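Local coordinates for putative efflux transporter (Bacteroides eggerthii, PDB 4L8J), which probably serves as a periplasmic adaptor (membrane-fusion) protein of the HlyD family in an efflux system, at residues A85-V88 with E89-K92; Q103-E106 with I107-A110; P249-E252 with E253-M256; S267-K270 with N271-W275. All coordinates share one frame; numbering follows the deposited sequence.

Four local contacts sample an elongated, multidomain adaptor from one side of its centre to the other. Contact 1 lies on helix 68-95 and contact 2 on helix 102-127, the next helix in the chain; their centres are about 10 Å apart and their side chains touch across the helical hairpin. Contact 3 follows in the loop between strands 238-246 and 256-259, its centre about 81 Å from that of contact 1. Contact 4, at the start of strand 271-278, lies about 24 Å from contact 3 between centres, with no touch. Contacts 3 and 4 both reach the second subunit, whereas no other chain of the assembly meets the hairpin segments, consistent with the elongated build of adaptor proteins, in which a helical hairpin projects far from the other domains.

Contact 1: residues A85-V88 with E89-K92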
loop_
_atom_site.group_PDB
_atom_site.type_symbol
_atom_site.label_atom_id
_atom_site.label_comp_id
_atom_site.label_asym_id
_atom_site.label_seq_id
_atom_site.Cartn_x
_atom_site.Cartn_y
_atom_site.Cartn_z
ATOM N N ALA A 85 -64.555 -1.025 61.595
ATOM C CA ALA A 85 -63.878 0.268 61.443
ATOM C C ALA A 85 -64.621 1.382 62.221
ATOM O O ALA A 85 -63.984 2.180 62.903
ATOM C CB ALA A 85 -63.757 0.628 59.954
ATOM N N ALA A 86 -65.963 1.413 62.128
ATOM C CA ALA A 86 -66.791 2.402 62.821
ATOM C C ALA A 86 -66.682 2.216 64.347
ATOM O O ALA A 86 -66.575 3.218 65.071
ATOM C CB ALA A 86 -68.234 2.287 62.368
ATOM N N GLN A 87 -66.699 0.928 64.814
ATOM C CA GLN A 87 -66.600 0.631 66.235
ATOM C C GLN A 87 -65.220 1.066 66.798
ATOM O O GLN A 87 -65.207 1.658 67.875
ATOM C CB GLN A 87 -66.906 -0.847 66.547
ATOM C CG GLN A 87 -67.236 -1.101 68.033
ATOM C CD GLN A 87 -68.488 -0.362 68.463
ATOM O OE1 GLN A 87 -69.580 -0.638 67.988
ATOM N NE2 GLN A 87 -68.345 0.660 69.292
ATOM N N VAL A 88 -64.085 0.876 66.066
ATOM C CA VAL A 88 -62.757 1.310 66.559
ATOM C C VAL A 88 -62.651 2.834 66.624
ATOM O O VAL A 88 -62.005 3.330 67.549
ATOM C CB VAL A 88 -61.527 0.727 65.794
ATOM C CG1 VAL A 88 -60.222 0.987 66.551
ATOM C CG2 VAL A 88 -61.675 -0.754 65.605
ATOM N N GLU A 89 -63.243 3.574 65.650
ATOM C CA GLU A 89 -63.174 5.046 65.629
ATOM C C GLU A 89 -63.919 5.632 66.800
ATOM O O GLU A 89 -63.424 6.562 67.434
ATOM C CB GLU A 89 -63.689 5.637 64.301
ATOM C CG GLU A 89 -62.631 5.622 63.208
ATOM C CD GLU A 89 -61.247 6.133 63.579
ATOM O OE1 GLU A 89 -61.133 7.300 64.022
ATOM O OE2 GLU A 89 -60.274 5.361 63.418
ATOM N N ARG A 90 -65.053 5.018 67.141
ATOM C CA ARG A 90 -65.885 5.327 68.293
ATOM C C ARG A 90 -65.095 5.101 69.569
ATOM O O ARG A 90 -65.066 5.980 70.429
ATOM C CB ARG A 90 -67.113 4.414 68.285
ATOM C CG ARG A 90 -68.433 5.117 68.393
ATOM C CD ARG A 90 -69.539 4.107 68.185
ATOM N NE ARG A 90 -70.041 4.114 66.809
ATOM C CZ ARG A 90 -70.292 3.024 66.086
ATOM N NH1 ARG A 90 -70.090 1.815 66.602
ATOM N NH2 ARG A 90 -70.751 3.135 64.848
ATOM N N ASN A 91 -64.436 3.921 69.685
ATOM C CA ASN A 91 -63.641 3.553 70.868
ATOM C C ASN A 91 -62.401 4.424 71.010
ATOM O O ASN A 91 -61.992 4.668 72.143
ATOM C CB ASN A 91 -63.300 2.059 70.879
ATOM C CG ASN A 91 -64.554 1.237 71.103
ATOM O OD1 ASN A 91 -65.618 1.791 71.332
ATOM N ND2 ASN A 91 -64.484 -0.090 71.026
ATOM N N LYS A 92 -61.847 4.953 69.898
ATOM C CA LYS A 92 -60.701 5.882 69.968
ATOM C C LYS A 92 -61.145 7.149 70.707
ATOM O O LYS A 92 -60.446 7.628 71.602
ATOM C CB LYS A 92 -60.161 6.237 68.573
ATOM C CG LYS A 92 -59.354 5.136 67.954
ATOM C CD LYS A 92 -58.754 5.544 66.626
ATOM C CE LYS A 92 -58.057 4.387 65.947
ATOM N NZ LYS A 92 -57.636 4.740 64.568
#
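Four successive i to i+4 backbone bonds, from Glu-89 N to Ala-85 O through Lys-92 N to Val-88 O, wind 85-88 and 89-92 into one regular helical turn after another. Arg-90 folds back over this backbone: its chain bends at chi3 (-98°) and lays one guanidinium face above Ala-86 O, 3.8 Å from the plane, while NH2 reaches Ala-86 CB at 3.6 Å. At the guanidinium edge and in its plane sits Gln-87 OE1, 2.9 Å from Arg-90 NH1, but in one of two glutamine conformers, so the pairing is doubtful; the amide is turned 66° against the guanidinium. The helix is one arm of the antiparallel helical hairpin common in HlyD-type adaptors, and Val-88 and Asn-91 meet the other arm. Asn-91 CG rests 3.3 Å from Gln-87 O, and its ND2 is hydrogen-bonded to Ser-108 OG of that arm. A leucine in place of Asn-91 would probably leave the Ser-108 hydroxyl without this partner between the helices. On a further flank, Lys-92 NZ makes a salt bridge with Glu-89 OE2 at 2.9 Å, approaching on the syn side. The lysine stem is extended beyond CG, which packs 3.2 Å from Val-88 O, and CE passes Val-88 CG1 at 4.1 Å.

Contact 2: residues Q103-E106 with I107-A110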
loop_
_atom_site.group_PDB
_atom_site.type_symbol
_atom_site.label_atom_id
_atom_site.label_comp_id
_atom_site.label_asym_id
_atom_site.label_seq_id
_atom_site.Cartn_x
_atom_site.Cartn_y
_atom_site.Cartn_z
ATOM N N GLN A 103 -58.758 -2.563 77.720
ATOM C CA GLN A 103 -59.080 -3.954 77.401
ATOM C C GLN A 103 -60.109 -4.029 76.269
ATOM O O GLN A 103 -59.910 -4.786 75.330
ATOM C CB GLN A 103 -59.647 -4.659 78.652
ATOM C CG GLN A 103 -59.931 -6.155 78.458
ATOM C CD GLN A 103 -60.763 -6.771 79.562
ATOM O OE1 GLN A 103 -60.440 -6.688 80.755
ATOM N NE2 GLN A 103 -61.816 -7.476 79.178
ATOM N N GLU A 104 -61.208 -3.260 76.387
ATOM C CA GLU A 104 -62.295 -3.206 75.419
ATOM C C GLU A 104 -61.806 -2.543 74.139
ATOM O O GLU A 104 -62.092 -3.058 73.067
ATOM C CB GLU A 104 -63.530 -2.477 76.006
ATOM C CG GLU A 104 -64.768 -2.490 75.127
ATOM C CD GLU A 104 -65.306 -3.823 74.650
ATOM O OE1 GLU A 104 -65.236 -4.808 75.420
ATOM O OE2 GLU A 104 -65.879 -3.860 73.537
ATOM N N TYR A 105 -61.036 -1.439 74.247
ATOM C CA TYR A 105 -60.458 -0.761 73.091
ATOM C C TYR A 105 -59.547 -1.730 72.311
ATOM O O TYR A 105 -59.629 -1.799 71.086
ATOM C CB TYR A 105 -59.666 0.498 73.518
ATOM C CG TYR A 105 -58.929 1.142 72.361
ATOM C CD1 TYR A 105 -59.603 1.915 71.430
ATOM C CD2 TYR A 105 -57.560 0.967 72.194
ATOM C CE1 TYR A 105 -58.953 2.434 70.316
ATOM C CE2 TYR A 105 -56.886 1.528 71.102
ATOM C CZ TYR A 105 -57.585 2.282 70.182
ATOM O OH TYR A 105 -56.967 2.810 69.079
ATOM N N GLU A 106 -58.693 -2.472 73.028
ATOM C CA GLU A 106 -57.743 -3.428 72.444
ATOM C C GLU A 106 -58.454 -4.533 71.685
ATOM O O GLU A 106 -58.031 -4.892 70.589
ATOM C CB GLU A 106 -56.878 -4.036 73.528
ATOM C CG GLU A 106 -55.822 -4.976 72.960
ATOM C CD GLU A 106 -54.909 -5.520 74.028
ATOM O OE1 GLU A 106 -55.232 -5.311 75.218
ATOM O OE2 GLU A 106 -53.850 -6.094 73.685
ATOM N N ILE A 107 -59.523 -5.078 72.274
ATOM C CA ILE A 107 -60.360 -6.088 71.629
ATOM C C ILE A 107 -60.872 -5.503 70.311
ATOM O O ILE A 107 -60.782 -6.169 69.286
ATOM C CB ILE A 107 -61.513 -6.547 72.582
ATOM C CG1 ILE A 107 -60.949 -7.448 73.726
ATOM C CG2 ILE A 107 -62.634 -7.272 71.820
ATOM C CD1 ILE A 107 -61.914 -7.640 74.992
ATOM N N SER A 108 -61.360 -4.245 70.322
ATOM C CA SER A 108 -61.895 -3.630 69.099
ATOM C C SER A 108 -60.784 -3.388 68.060
ATOM O O SER A 108 -61.043 -3.554 66.868
ATOM C CB SER A 108 -62.685 -2.359 69.420
ATOM O OG SER A 108 -61.877 -1.238 69.730
ATOM N N VAL A 109 -59.532 -3.123 68.483
ATOM C CA VAL A 109 -58.422 -2.981 67.508
ATOM C C VAL A 109 -58.096 -4.353 66.864
ATOM O O VAL A 109 -57.836 -4.436 65.651
ATOM C CB VAL A 109 -57.151 -2.366 68.151
ATOM C CG1 VAL A 109 -55.973 -2.402 67.190
ATOM C CG2 VAL A 109 -57.414 -0.934 68.618
ATOM N N ALA A 110 -58.034 -5.407 67.695
ATOM C CA ALA A 110 -57.744 -6.764 67.230
ATOM C C ALA A 110 -58.845 -7.231 66.272
ATOM O O ALA A 110 -58.533 -7.753 65.209
ATOM C CB ALA A 110 -57.616 -7.711 68.424
#
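Val-109 and Tyr-105, one helical turn apart, make the aromatic contact here, while a serine hydroxyl doubles up on the same turn's backbone. The hydrogen bonds come first. Ile-107, Ser-108, Val-109 and Ala-110 each give their N-H to the carbonyl four residues earlier, the regular alpha-helical pattern. Tyr-105 O accepts twice: from Val-109 N at 2.9 Å, and from the hydroxyl of Ser-108, whose OG lies 2.7 Å from Tyr-105 O. That second bond depends on the serine torsion, since chi1 of 76° sets OG between its own backbone N and carbonyl carbon and turns it back along the helix. The hydroxyl thus spends its proton inside its own helix and keeps its oxygen as an acceptor, which Asn-91 ND2 uses.

The second kind of interaction is CH-pi. Val-109 CG2 stands over one face of the Tyr-105 ring, 3.8 Å from the centroid and 26° off the normal, displaced toward the rim; its shortest approach to a ring atom is 3.5 Å, to CE2. This methyl against its face probably limits how freely the ring can rock.

Packing makes up the third group. Ile-107 and Gln-103 run side by side, pointing the same way. Ile-107 CG1 lies close to the backbone, 3.3 Å from Gln-103 O, but the side chains meet loosely, Gln-103 NE2 staying 4.2 Å from Ile-107 CD1.

Segment 103-110 lies near the start of helix 102-127, the returning arm of the hairpin: Tyr-105 touches Leu-95 at the end of helix 68-95, Val-109 packs on Val-88, and Ile-107 belongs to an exposed flank.

Contact 3: residues P249-E252 with E253-M256; sequences PFIE and EKLM
The planar group that matters in this contact is the Ile-251 carbonyl, which Lys-254 NZ meets in the carbonyl plane. The two segments form an irregular loop between strand 238-246, which belongs to the six-stranded antiparallel barrel, and strand 256-259, probably the linker between the barrel and a membrane-proximal domain, as in related adaptors. Here a lysine three residues on closes the curve where regular backbone pairing is lacking. Lys-254 NZ donates to Ile-251 O at 2.8 Å, with a C=O...N angle of 146°. The same nitrogen, Lys-254 NZ, lies 2.9 Å from Pro-249 O, and a second carbonyl this close would probably add to the favourable electrostatics. The route back is set near the base of the lysine: CG is anti to the carbonyl carbon (chi1 -49°), chi2 of -65° bends the chain, and the rest runs straight to the carbonyls.

Beyond the loop, Ile-251 and Leu-255 both pack on Gln-18, and Leu-255 shares backbone hydrogen bonding with that residue. Met-256, present as selenomethionine, pairs its strand antiparallel with one of the second subunit, and Glu-253 packs on Ser-301 of that subunit. Within the turn, a branch methyl of the isoleucine adds a side-chain touch: Ile-251 CG2 lies 3.4 Å from Glu-253 O.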
loop_
_atom_site.group_PDB
_atom_site.type_symbol
_atom_site.label_atom_id
_atom_site.label_comp_id
_atom_site.label_asym_id
_atom_site.label_seq_id
_atom_site.Cartn_x
_atom_site.Cartn_y
_atom_site.Cartn_z
ATOM N N PRO A 249 -13.254 4.440 10.392
ATOM C CA PRO A 249 -14.216 5.552 10.223
ATOM C C PRO A 249 -13.552 6.929 10.101
ATOM O O PRO A 249 -14.139 7.831 9.519
ATOM C CB PRO A 249 -15.092 5.460 11.487
ATOM C CG PRO A 249 -14.189 4.822 12.529
ATOM C CD PRO A 249 -13.383 3.807 11.731
ATOM N N PHE A 250 -12.325 7.058 10.578
ATOM C CA PHE A 250 -11.509 8.270 10.575
ATOM C C PHE A 250 -11.140 8.749 9.160
ATOM O O PHE A 250 -10.732 9.909 9.028
ATOM C CB PHE A 250 -10.211 8.035 11.371
ATOM C CG PHE A 250 -9.454 6.766 11.027
ATOM C CD1 PHE A 250 -8.533 6.742 9.980
ATOM C CD2 PHE A 250 -9.655 5.595 11.757
ATOM C CE1 PHE A 250 -7.854 5.564 9.652
ATOM C CE2 PHE A 250 -8.941 4.428 11.454
ATOM C CZ PHE A 250 -8.059 4.412 10.398
ATOM N N ILE A 251 -11.220 7.863 8.119
ATOM C CA ILE A 251 -10.828 8.216 6.736
ATOM C C ILE A 251 -11.646 9.417 6.279
ATOM O O ILE A 251 -12.869 9.385 6.375
ATOM C CB ILE A 251 -10.934 7.021 5.753
ATOM C CG1 ILE A 251 -9.802 6.008 6.021
ATOM C CG2 ILE A 251 -10.930 7.490 4.250
ATOM C CD1 ILE A 251 -9.989 4.684 5.209
ATOM N N GLU A 252 -10.965 10.494 5.863
ATOM C CA GLU A 252 -11.640 11.723 5.422
ATOM C C GLU A 252 -12.363 11.511 4.066
ATOM O O GLU A 252 -13.600 11.513 4.046
ATOM C CB GLU A 252 -10.657 12.899 5.348
ATOM C CG GLU A 252 -11.345 14.236 5.104
ATOM C CD GLU A 252 -10.426 15.437 4.946
ATOM O OE1 GLU A 252 -9.186 15.251 4.887
ATOM O OE2 GLU A 252 -10.953 16.572 4.885
ATOM N N GLU A 253 -11.611 11.327 2.965
ATOM C CA GLU A 253 -12.203 11.098 1.634
ATOM C C GLU A 253 -12.426 9.594 1.407
ATOM O O GLU A 253 -11.472 8.855 1.157
ATOM C CB GLU A 253 -11.373 11.742 0.485
ATOM C CG GLU A 253 -9.885 11.406 0.415
ATOM C CD GLU A 253 -9.294 11.106 -0.955
ATOM O OE1 GLU A 253 -9.864 11.553 -1.980
ATOM O OE2 GLU A 253 -8.234 10.437 -0.996
ATOM N N LYS A 254 -13.675 9.144 1.550
ATOM C CA LYS A 254 -14.095 7.753 1.388
ATOM C C LYS A 254 -13.832 7.250 -0.044
ATOM O O LYS A 254 -14.178 7.931 -1.008
ATOM C CB LYS A 254 -15.584 7.586 1.735
ATOM C CG LYS A 254 -16.020 8.219 3.056
ATOM C CD LYS A 254 -15.391 7.592 4.283
ATOM C CE LYS A 254 -15.836 8.303 5.552
ATOM N NZ LYS A 254 -15.150 7.748 6.762
ATOM N N LEU A 255 -13.151 6.100 -0.153
ATOM C CA LEU A 255 -12.828 5.456 -1.410
ATOM C C LEU A 255 -13.729 4.240 -1.610
ATOM O O LEU A 255 -14.030 3.552 -0.637
ATOM C CB LEU A 255 -11.350 5.050 -1.482
ATOM C CG LEU A 255 -10.302 6.166 -1.271
ATOM C CD1 LEU A 255 -8.948 5.629 -1.487
ATOM C CD2 LEU A 255 -10.529 7.348 -2.200
HETATM N N MSE A 256 -14.133 3.977 -2.881
HETATM C CA MSE A 256 -14.983 2.841 -3.272
HETATM C C MSE A 256 -14.159 1.815 -3.999
HETATM O O MSE A 256 -13.227 2.184 -4.730
HETATM C CB MSE A 256 -16.142 3.287 -4.200
HETATM C CG MSE A 256 -17.022 4.410 -3.650
HETATM SE SE MSE A 256 -18.083 3.772 -2.151
HETATM C CE MSE A 256 -17.558 5.198 -0.825
#

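Contact 4: residues S267-K270 with N271-W275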
loop_
_atom_site.group_PDB
_atom_site.type_symbol
_atom_site.label_atom_id
_atom_site.label_comp_id
_atom_site.label_asym_id
_atom_site.label_seq_id
_atom_site.Cartn_x
_atom_site.Cartn_y
_atom_site.Cartn_z
ATOM N N SER A 267 -12.216 7.034 -26.572
ATOM C CA SER A 267 -11.255 7.338 -27.647
ATOM C C SER A 267 -11.095 8.864 -27.838
ATOM O O SER A 267 -10.082 9.298 -28.387
ATOM C CB SER A 267 -11.661 6.664 -28.957
ATOM O OG SER A 267 -12.902 7.133 -29.463
ATOM N N GLU A 268 -12.040 9.672 -27.296
ATOM C CA GLU A 268 -12.046 11.137 -27.422
ATOM C C GLU A 268 -11.449 11.882 -26.239
ATOM O O GLU A 268 -11.259 13.089 -26.361
ATOM C CB GLU A 268 -13.478 11.655 -27.664
ATOM C CG GLU A 268 -14.142 11.081 -28.911
ATOM C CD GLU A 268 -13.351 11.177 -30.205
ATOM O OE1 GLU A 268 -12.879 12.292 -30.523
ATOM O OE2 GLU A 268 -13.185 10.140 -30.888
ATOM N N ASN A 269 -11.140 11.203 -25.097
ATOM C CA ASN A 269 -10.591 11.898 -23.922
ATOM C C ASN A 269 -9.746 10.961 -23.012
ATOM O O ASN A 269 -9.556 9.778 -23.326
ATOM C CB ASN A 269 -11.748 12.561 -23.105
ATOM C CG ASN A 269 -12.817 11.585 -22.654
ATOM O OD1 ASN A 269 -12.531 10.592 -21.983
ATOM N ND2 ASN A 269 -14.069 11.821 -23.041
ATOM N N LYS A 270 -9.271 11.501 -21.876
ATOM C CA LYS A 270 -8.469 10.767 -20.894
ATOM C C LYS A 270 -9.331 10.297 -19.654
ATOM O O LYS A 270 -8.774 9.749 -18.694
ATOM C CB LYS A 270 -7.249 11.615 -20.448
ATOM C CG LYS A 270 -7.574 12.808 -19.557
ATOM C CD LYS A 270 -6.330 13.335 -18.853
ATOM C CE LYS A 270 -6.681 14.115 -17.607
ATOM N NZ LYS A 270 -5.467 14.545 -16.861
ATOM N N ASN A 271 -10.671 10.465 -19.716
ATOM C CA ASN A 271 -11.588 10.089 -18.624
ATOM C C ASN A 271 -11.782 8.589 -18.450
ATOM O O ASN A 271 -11.613 7.807 -19.385
ATOM C CB ASN A 271 -12.962 10.713 -18.812
ATOM C CG ASN A 271 -12.943 12.190 -19.007
ATOM O OD1 ASN A 271 -12.032 12.878 -18.551
ATOM N ND2 ASN A 271 -13.968 12.707 -19.676
ATOM N N THR A 272 -12.190 8.200 -17.237
ATOM C CA THR A 272 -12.485 6.799 -16.907
ATOM C C THR A 272 -13.956 6.669 -16.584
ATOM O O THR A 272 -14.538 7.548 -15.961
ATOM C CB THR A 272 -11.592 6.286 -15.784
ATOM O OG1 THR A 272 -11.704 7.156 -14.648
ATOM C CG2 THR A 272 -10.132 6.134 -16.235
ATOM N N TYR A 273 -14.548 5.557 -17.014
ATOM C CA TYR A 273 -15.967 5.267 -16.852
ATOM C C TYR A 273 -16.220 3.866 -16.363
ATOM O O TYR A 273 -15.359 2.995 -16.462
ATOM C CB TYR A 273 -16.697 5.434 -18.222
ATOM C CG TYR A 273 -16.481 6.778 -18.877
ATOM C CD1 TYR A 273 -17.319 7.857 -18.598
ATOM C CD2 TYR A 273 -15.417 6.987 -19.753
ATOM C CE1 TYR A 273 -17.096 9.112 -19.166
ATOM C CE2 TYR A 273 -15.184 8.236 -20.322
ATOM C CZ TYR A 273 -16.044 9.289 -20.050
ATOM O OH TYR A 273 -15.815 10.517 -20.627
ATOM N N VAL A 274 -17.464 3.650 -15.910
ATOM C CA VAL A 274 -18.075 2.363 -15.588
ATOM C C VAL A 274 -19.481 2.335 -16.215
ATOM O O VAL A 274 -20.047 3.394 -16.520
ATOM C CB VAL A 274 -18.169 2.031 -14.060
ATOM C CG1 VAL A 274 -16.793 1.902 -13.410
ATOM C CG2 VAL A 274 -19.069 3.028 -13.325
ATOM N N TRP A 275 -20.070 1.142 -16.293
ATOM C CA TRP A 275 -21.478 0.972 -16.661
ATOM C C TRP A 275 -22.231 0.734 -15.376
ATOM O O TRP A 275 -21.946 -0.251 -14.694
ATOM C CB TRP A 275 -21.701 -0.212 -17.627
ATOM C CG TRP A 275 -21.191 -0.045 -19.024
ATOM C CD1 TRP A 275 -20.221 -0.789 -19.637
ATOM C CD2 TRP A 275 -21.678 0.878 -20.009
ATOM N NE1 TRP A 275 -20.071 -0.385 -20.944
ATOM C CE2 TRP A 275 -20.943 0.648 -21.196
ATOM C CE3 TRP A 275 -22.694 1.856 -20.015
ATOM C CZ2 TRP A 275 -21.177 1.377 -22.376
ATOM C CZ3 TRP A 275 -22.924 2.574 -21.178
ATOM C CH2 TRP A 275 -22.146 2.356 -22.332
HETATM O O HOH W 1 -10.194 7.554 -21.906
#
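Asn-271 and Asn-269 carry most of this contact, their side chains crossing at about a right angle with the amide planes 32° apart. Asn-269 OD1 accepts from Asn-271 N at 2.9 Å, the bond that defines an Asx turn; the donor comes in tilted 33° from the carbonyl plane. The Asn-269 torsion makes this possible, for chi1 of 57° places CG between its own backbone N and carbonyl carbon and brings OD1 round to the backbone N-H two residues on. The other end of the amide, ND2, gives Tyr-273 OH a weak bond at 3.3 Å. Asn-271 serves the same oxygen more firmly: its ND2 donates to Tyr-273 OH at 3.0 Å, nearly straight and in the amide plane. Two asparagine N-H groups thus converge on one phenol oxygen.

The turn leads the chain round a corner at Lys-270 into strand 271-278, which pairs with 281-289 as an antiparallel beta hairpin. Lys-270, its chain extended beyond CG, forms a salt bridge with Glu-295, while the Tyr-273 ring takes part in a cation-pi contact with Arg-284 of the partner strand. A leucine in place of Asn-269 removes both the acceptor of Asn-271 N and a donor to Tyr-273 OH, and would probably leave the corner less firmly fixed. A water sits between the two backbones, 2.7 Å from Asn-269 O and 2.9 Å from Asn-271 O.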